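Local atomic coordinates of ATP-dependent DNA helicase PIF1 (PDB entry 7OTJ), a protein that is a 5'-3' DNA helicase that uses ATP hydrolysis to unwind DNA, probably including G-quadruplexes, and so probably helps maintain nuclear and mitochondrial genome stability. Residues Q304-D318 with N400-D412. Numbering follows the deposited sequence.
Sequences QLVNGTLGKVIDFVD and NKKYPLVKFLLPD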
loop_
_atom_site.group_PDB
_atom_site.type_symbol
_atom_site.label_atom_id
_atom_site.label_comp_id
_atom_site.label_asym_id
_atom_site.label_seq_id
_atom_site.Cartn_x
_atom_site.Cartn_y
_atom_site.Cartn_z
ATOM N N GLN A 304 12.146 9.639 -9.462
ATOM C CA GLN A 304 11.459 8.917 -10.523
ATOM C C GLN A 304 11.348 7.425 -10.241
ATOM O O GLN A 304 10.298 6.830 -10.489
ATOM C CB GLN A 304 12.179 9.137 -11.857
ATOM C CG GLN A 304 11.247 9.291 -13.048
ATOM C CD GLN A 304 11.963 9.791 -14.289
ATOM O OE1 GLN A 304 13.187 9.933 -14.298
ATOM N NE2 GLN A 304 11.202 10.068 -15.341
ATOM N N LEU A 305 12.396 6.809 -9.706
ATOM C CA LEU A 305 12.380 5.392 -9.359
ATOM C C LEU A 305 12.151 5.285 -7.856
ATOM O O LEU A 305 13.023 5.650 -7.061
ATOM C CB LEU A 305 13.685 4.718 -9.771
ATOM C CG LEU A 305 13.908 3.289 -9.280
ATOM C CD1 LEU A 305 12.801 2.376 -9.778
ATOM C CD2 LEU A 305 15.270 2.790 -9.734
ATOM N N VAL A 306 10.976 4.788 -7.469
ATOM C CA VAL A 306 10.542 4.784 -6.081
ATOM C C VAL A 306 10.088 3.380 -5.700
ATOM O O VAL A 306 10.016 2.474 -6.534
ATOM C CB VAL A 306 9.413 5.806 -5.824
ATOM C CG1 VAL A 306 9.857 7.195 -6.237
ATOM C CG2 VAL A 306 8.156 5.406 -6.572
ATOM N N ASN A 307 9.802 3.211 -4.405
ATOM C CA ASN A 307 9.254 1.959 -3.892
ATOM C C ASN A 307 7.935 1.640 -4.582
ATOM O O ASN A 307 7.015 2.462 -4.604
ATOM C CB ASN A 307 9.050 2.059 -2.374
ATOM C CG ASN A 307 8.724 0.712 -1.717
ATOM O OD1 ASN A 307 7.874 -0.046 -2.184
ATOM N ND2 ASN A 307 9.398 0.427 -0.611
ATOM N N GLY A 308 7.842 0.433 -5.128
ATOM C CA GLY A 308 6.673 -0.009 -5.858
ATOM C C GLY A 308 6.826 -0.007 -7.365
ATOM O O GLY A 308 6.009 -0.633 -8.051
ATOM N N THR A 309 7.849 0.663 -7.893
ATOM C CA THR A 309 8.043 0.739 -9.335
ATOM C C THR A 309 8.297 -0.645 -9.921
ATOM O O THR A 309 9.145 -1.397 -9.430
ATOM C CB THR A 309 9.217 1.663 -9.662
ATOM O OG1 THR A 309 9.003 2.948 -9.065
ATOM C CG2 THR A 309 9.362 1.825 -11.166
ATOM N N LEU A 310 7.574 -0.971 -10.987
ATOM C CA LEU A 310 7.742 -2.255 -11.649
ATOM C C LEU A 310 8.825 -2.152 -12.715
ATOM O O LEU A 310 9.028 -1.099 -13.326
ATOM C CB LEU A 310 6.425 -2.720 -12.278
ATOM C CG LEU A 310 5.241 -2.845 -11.315
ATOM C CD1 LEU A 310 3.977 -3.282 -12.038
ATOM C CD2 LEU A 310 5.575 -3.811 -10.194
ATOM N N GLY A 311 9.526 -3.262 -12.932
ATOM C CA GLY A 311 10.644 -3.276 -13.848
ATOM C C GLY A 311 10.830 -4.644 -14.464
ATOM O O GLY A 311 10.064 -5.576 -14.209
ATOM N N LYS A 312 11.877 -4.760 -15.276
ATOM C CA LYS A 312 12.185 -6.005 -15.964
ATOM C C LYS A 312 13.693 -6.166 -16.056
ATOM O O LYS A 312 14.398 -5.253 -16.497
ATOM C CB LYS A 312 11.551 -6.028 -17.360
ATOM C CG LYS A 312 11.995 -7.181 -18.247
ATOM C CD LYS A 312 11.160 -7.233 -19.519
ATOM C CE LYS A 312 11.763 -8.161 -20.569
ATOM N NZ LYS A 312 12.998 -7.610 -21.202
ATOM N N VAL A 313 14.174 -7.330 -15.632
ATOM C CA VAL A 313 15.601 -7.631 -15.596
ATOM C C VAL A 313 16.061 -8.101 -16.971
ATOM O O VAL A 313 15.407 -8.937 -17.605
ATOM C CB VAL A 313 15.905 -8.679 -14.517
ATOM C CG1 VAL A 313 14.897 -9.806 -14.588
ATOM C CG2 VAL A 313 17.317 -9.206 -14.684
ATOM N N ILE A 314 17.184 -7.559 -17.438
ATOM C CA ILE A 314 17.696 -7.851 -18.767
ATOM C C ILE A 314 18.978 -8.678 -18.721
ATOM O O ILE A 314 19.180 -9.548 -19.570
ATOM C CB ILE A 314 17.918 -6.544 -19.555
ATOM C CG1 ILE A 314 16.793 -5.551 -19.267
ATOM C CG2 ILE A 314 18.013 -6.836 -21.042
ATOM C CD1 ILE A 314 17.050 -4.173 -19.826
ATOM N N ASP A 315 19.861 -8.423 -17.754
ATOM C CA ASP A 315 21.139 -9.125 -17.698
ATOM C C ASP A 315 21.618 -9.209 -16.251
ATOM O O ASP A 315 21.073 -8.559 -15.357
ATOM C CB ASP A 315 22.184 -8.431 -18.586
ATOM C CG ASP A 315 23.281 -9.374 -19.053
ATOM O OD1 ASP A 315 23.190 -10.589 -18.776
ATOM O OD2 ASP A 315 24.236 -8.895 -19.701
ATOM N N PHE A 316 22.658 -10.030 -16.030
ATOM C CA PHE A 316 23.373 -10.098 -14.747
ATOM C C PHE A 316 24.872 -10.161 -15.035
ATOM O O PHE A 316 25.417 -11.252 -15.217
ATOM C CB PHE A 316 22.973 -11.312 -13.911
ATOM C CG PHE A 316 21.502 -11.509 -13.742
ATOM C CD1 PHE A 316 20.790 -12.285 -14.640
ATOM C CD2 PHE A 316 20.841 -10.975 -12.651
ATOM C CE1 PHE A 316 19.440 -12.490 -14.474
ATOM C CE2 PHE A 316 19.491 -11.176 -12.479
ATOM C CZ PHE A 316 18.789 -11.940 -13.391
ATOM N N VAL A 317 25.536 -9.008 -15.069
ATOM C CA VAL A 317 26.970 -8.966 -14.794
ATOM C C VAL A 317 27.338 -7.540 -14.418
ATOM O O VAL A 317 26.829 -6.579 -15.001
ATOM C CB VAL A 317 27.806 -9.488 -15.992
ATOM C CG1 VAL A 317 27.556 -8.670 -17.258
ATOM C CG2 VAL A 317 29.293 -9.519 -15.644
ATOM N N ASP A 318 28.183 -7.406 -13.391
ATOM C CA ASP A 318 28.983 -6.194 -13.218
ATOM C C ASP A 318 30.226 -6.556 -12.408
ATOM O O ASP A 318 30.131 -6.718 -11.187
ATOM C CB ASP A 318 28.189 -5.091 -12.539
ATOM C CG ASP A 318 29.047 -3.879 -12.212
ATOM O OD1 ASP A 318 29.580 -3.252 -13.153
ATOM O OD2 ASP A 318 29.196 -3.559 -11.012
ATOM N N ASN A 400 28.909 -10.075 -3.786
ATOM C CA ASN A 400 28.779 -11.367 -4.466
ATOM C C ASN A 400 29.726 -11.484 -5.659
ATOM O O ASN A 400 30.946 -11.497 -5.468
ATOM C CB ASN A 400 27.321 -11.560 -4.899
ATOM C CG ASN A 400 27.012 -12.987 -5.305
ATOM O OD1 ASN A 400 27.121 -13.347 -6.477
ATOM N ND2 ASN A 400 26.612 -13.805 -4.339
ATOM N N LYS A 401 29.198 -11.557 -6.890
ATOM C CA LYS A 401 29.917 -11.103 -8.078
ATOM C C LYS A 401 29.110 -10.222 -9.030
ATOM O O LYS A 401 29.723 -9.482 -9.806
ATOM C CB LYS A 401 30.471 -12.298 -8.865
ATOM C CG LYS A 401 31.617 -13.011 -8.173
ATOM C CD LYS A 401 32.197 -14.104 -9.049
ATOM C CE LYS A 401 33.373 -14.764 -8.358
ATOM N NZ LYS A 401 33.923 -15.886 -9.162
ATOM N N LYS A 402 27.775 -10.268 -9.005
ATOM C CA LYS A 402 26.980 -9.842 -10.158
ATOM C C LYS A 402 25.750 -9.051 -9.739
ATOM O O LYS A 402 24.993 -9.489 -8.867
ATOM C CB LYS A 402 26.538 -11.052 -10.992
ATOM C CG LYS A 402 27.594 -11.577 -11.944
ATOM C CD LYS A 402 27.150 -12.905 -12.538
ATOM C CE LYS A 402 28.109 -13.397 -13.610
ATOM N NZ LYS A 402 28.032 -12.587 -14.857
ATOM N N TYR A 403 25.533 -7.861 -10.400
ATOM C CA TYR A 403 24.310 -7.139 -10.085
ATOM C C TYR A 403 23.263 -7.313 -11.183
ATOM O O TYR A 403 23.604 -7.443 -12.363
ATOM C CB TYR A 403 24.593 -5.646 -9.894
ATOM C CG TYR A 403 25.416 -5.318 -8.667
ATOM C CD1 TYR A 403 25.767 -6.303 -7.751
ATOM C CD2 TYR A 403 25.832 -4.018 -8.420
ATOM C CE1 TYR A 403 26.514 -6.000 -6.629
ATOM C CE2 TYR A 403 26.578 -3.707 -7.304
ATOM C CZ TYR A 403 26.917 -4.698 -6.413
ATOM O OH TYR A 403 27.661 -4.376 -5.304
ATOM N N PRO A 404 21.979 -7.335 -10.820
ATOM C CA PRO A 404 20.920 -7.359 -11.837
ATOM C C PRO A 404 20.860 -6.064 -12.634
ATOM O O PRO A 404 21.019 -4.968 -12.091
ATOM C CB PRO A 404 19.639 -7.562 -11.016
ATOM C CG PRO A 404 20.097 -8.129 -9.720
ATOM C CD PRO A 404 21.437 -7.510 -9.462
ATOM N N LEU A 405 20.608 -6.203 -13.931
ATOM C CA LEU A 405 20.343 -5.074 -14.817
ATOM C C LEU A 405 18.841 -5.025 -15.064
ATOM O O LEU A 405 18.277 -5.942 -15.670
ATOM C CB LEU A 405 21.112 -5.216 -16.127
ATOM C CG LEU A 405 20.977 -4.051 -17.103
ATOM C CD1 LEU A 405 21.472 -2.771 -16.456
ATOM C CD2 LEU A 405 21.742 -4.346 -18.379
ATOM N N VAL A 406 18.192 -3.960 -14.599
ATOM C CA VAL A 406 16.736 -3.891 -14.564
ATOM C C VAL A 406 16.270 -2.618 -15.259
ATOM O O VAL A 406 16.795 -1.530 -14.997
ATOM C CB VAL A 406 16.198 -3.949 -13.122
ATOM C CG1 VAL A 406 14.681 -3.969 -13.129
ATOM C CG2 VAL A 406 16.741 -5.177 -12.402
ATOM N N LYS A 407 15.275 -2.760 -16.133
ATOM C CA LYS A 407 14.650 -1.648 -16.837
ATOM C C LYS A 407 13.311 -1.346 -16.174
ATOM O O LYS A 407 12.417 -2.198 -16.166
ATOM C CB LYS A 407 14.453 -1.990 -18.314
ATOM C CG LYS A 407 13.665 -0.955 -19.097
ATOM C CD LYS A 407 13.090 -1.542 -20.381
ATOM C CE LYS A 407 12.044 -2.614 -20.091
ATOM N NZ LYS A 407 10.906 -2.112 -19.263
ATOM N N PHE A 408 13.165 -0.131 -15.651
ATOM C CA PHE A 408 12.043 0.239 -14.793
ATOM C C PHE A 408 11.102 1.180 -15.539
ATOM O O PHE A 408 11.525 2.241 -16.012
ATOM C CB PHE A 408 12.535 0.910 -13.508
ATOM C CG PHE A 408 13.106 -0.041 -12.490
ATOM C CD1 PHE A 408 12.277 -0.880 -11.763
ATOM C CD2 PHE A 408 14.469 -0.068 -12.231
ATOM C CE1 PHE A 408 12.796 -1.745 -10.815
ATOM C CE2 PHE A 408 14.994 -0.931 -11.282
ATOM C CZ PHE A 408 14.156 -1.768 -10.573
ATOM N N LEU A 409 9.831 0.790 -15.639
ATOM C CA LEU A 409 8.784 1.659 -16.173
ATOM C C LEU A 409 8.558 2.828 -15.221
ATOM O O LEU A 409 8.082 2.639 -14.097
ATOM C CB LEU A 409 7.488 0.881 -16.384
ATOM C CG LEU A 409 7.397 -0.076 -17.577
ATOM C CD1 LEU A 409 8.067 -1.416 -17.283
ATOM C CD2 LEU A 409 5.947 -0.271 -17.997
ATOM N N LEU A 410 8.882 4.038 -15.669
ATOM C CA LEU A 410 8.804 5.201 -14.805
ATOM C C LEU A 410 7.345 5.574 -14.554
ATOM O O LEU A 410 6.453 5.147 -15.290
ATOM C CB LEU A 410 9.541 6.370 -15.451
ATOM C CG LEU A 410 10.993 6.081 -15.821
ATOM C CD1 LEU A 410 11.513 7.122 -16.795
ATOM C CD2 LEU A 410 11.850 6.030 -14.565
ATOM N N PRO A 411 7.069 6.378 -13.512
ATOM C CA PRO A 411 5.678 6.776 -13.259
ATOM C C PRO A 411 5.185 7.792 -14.272
ATOM O O PRO A 411 4.771 8.899 -13.918
ATOM C CB PRO A 411 5.734 7.370 -11.846
ATOM C CG PRO A 411 7.127 7.858 -11.710
ATOM C CD PRO A 411 7.973 6.861 -12.454
ATOM N N ASP A 412 5.229 7.410 -15.546
ATOM C CA ASP A 412 4.621 8.175 -16.618
ATOM C C ASP A 412 3.811 7.292 -17.552
ATOM O O ASP A 412 3.223 7.805 -18.510
ATOM C CB ASP A 412 5.686 8.935 -17.423
ATOM C CG ASP A 412 6.587 8.010 -18.206
ATOM O OD1 ASP A 412 6.957 6.942 -17.674
ATOM O OD2 ASP A 412 6.923 8.348 -19.358
#
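The ring of Phe-408 fills a hollow between Leu-305, Gly-311 and Val-406, two residues earlier on its own strand. Methyl CD1 of Leu-305 sits over one face, 3.8 Å from the ring centroid in a CH-pi contact, and CG1 of Val-406 covers the opposite face. With CG beside its backbone N (chi1 -76°), the ring swings toward Gly-311, whose CA meets it obliquely, 3.6 Å from Phe-408 CD1; with no side chain on this face, Gly-311 leaves room for the ring. Thr-309 CG2 borders the same ring, while Thr-309 OG1 turns back to bond Val-306 O, closing the type II turn from Val-306 to Thr-309 along with the backbone N. Antiparallel backbone bonds join the strands, among them Lys-407 N to Lys-312 O (2.7 Å, 176°). On the other face of the sheet, Ile-314 CD1 packs on Lys-407 CB at 3.7 Å, the lysine lending its aliphatic base. Farther along, the flat Phe-316 ring leans obliquely on the compact Pro-404, and Lys-402 reaches back to give NZ to Phe-316 O (3.0 Å). Within the SH3-like 2B domain, strand 310-316 lies between 294-297 and 404-409, which next pairs with 416-420; Leu-444 of strand 435-446 packs against Val-406 and Phe-408.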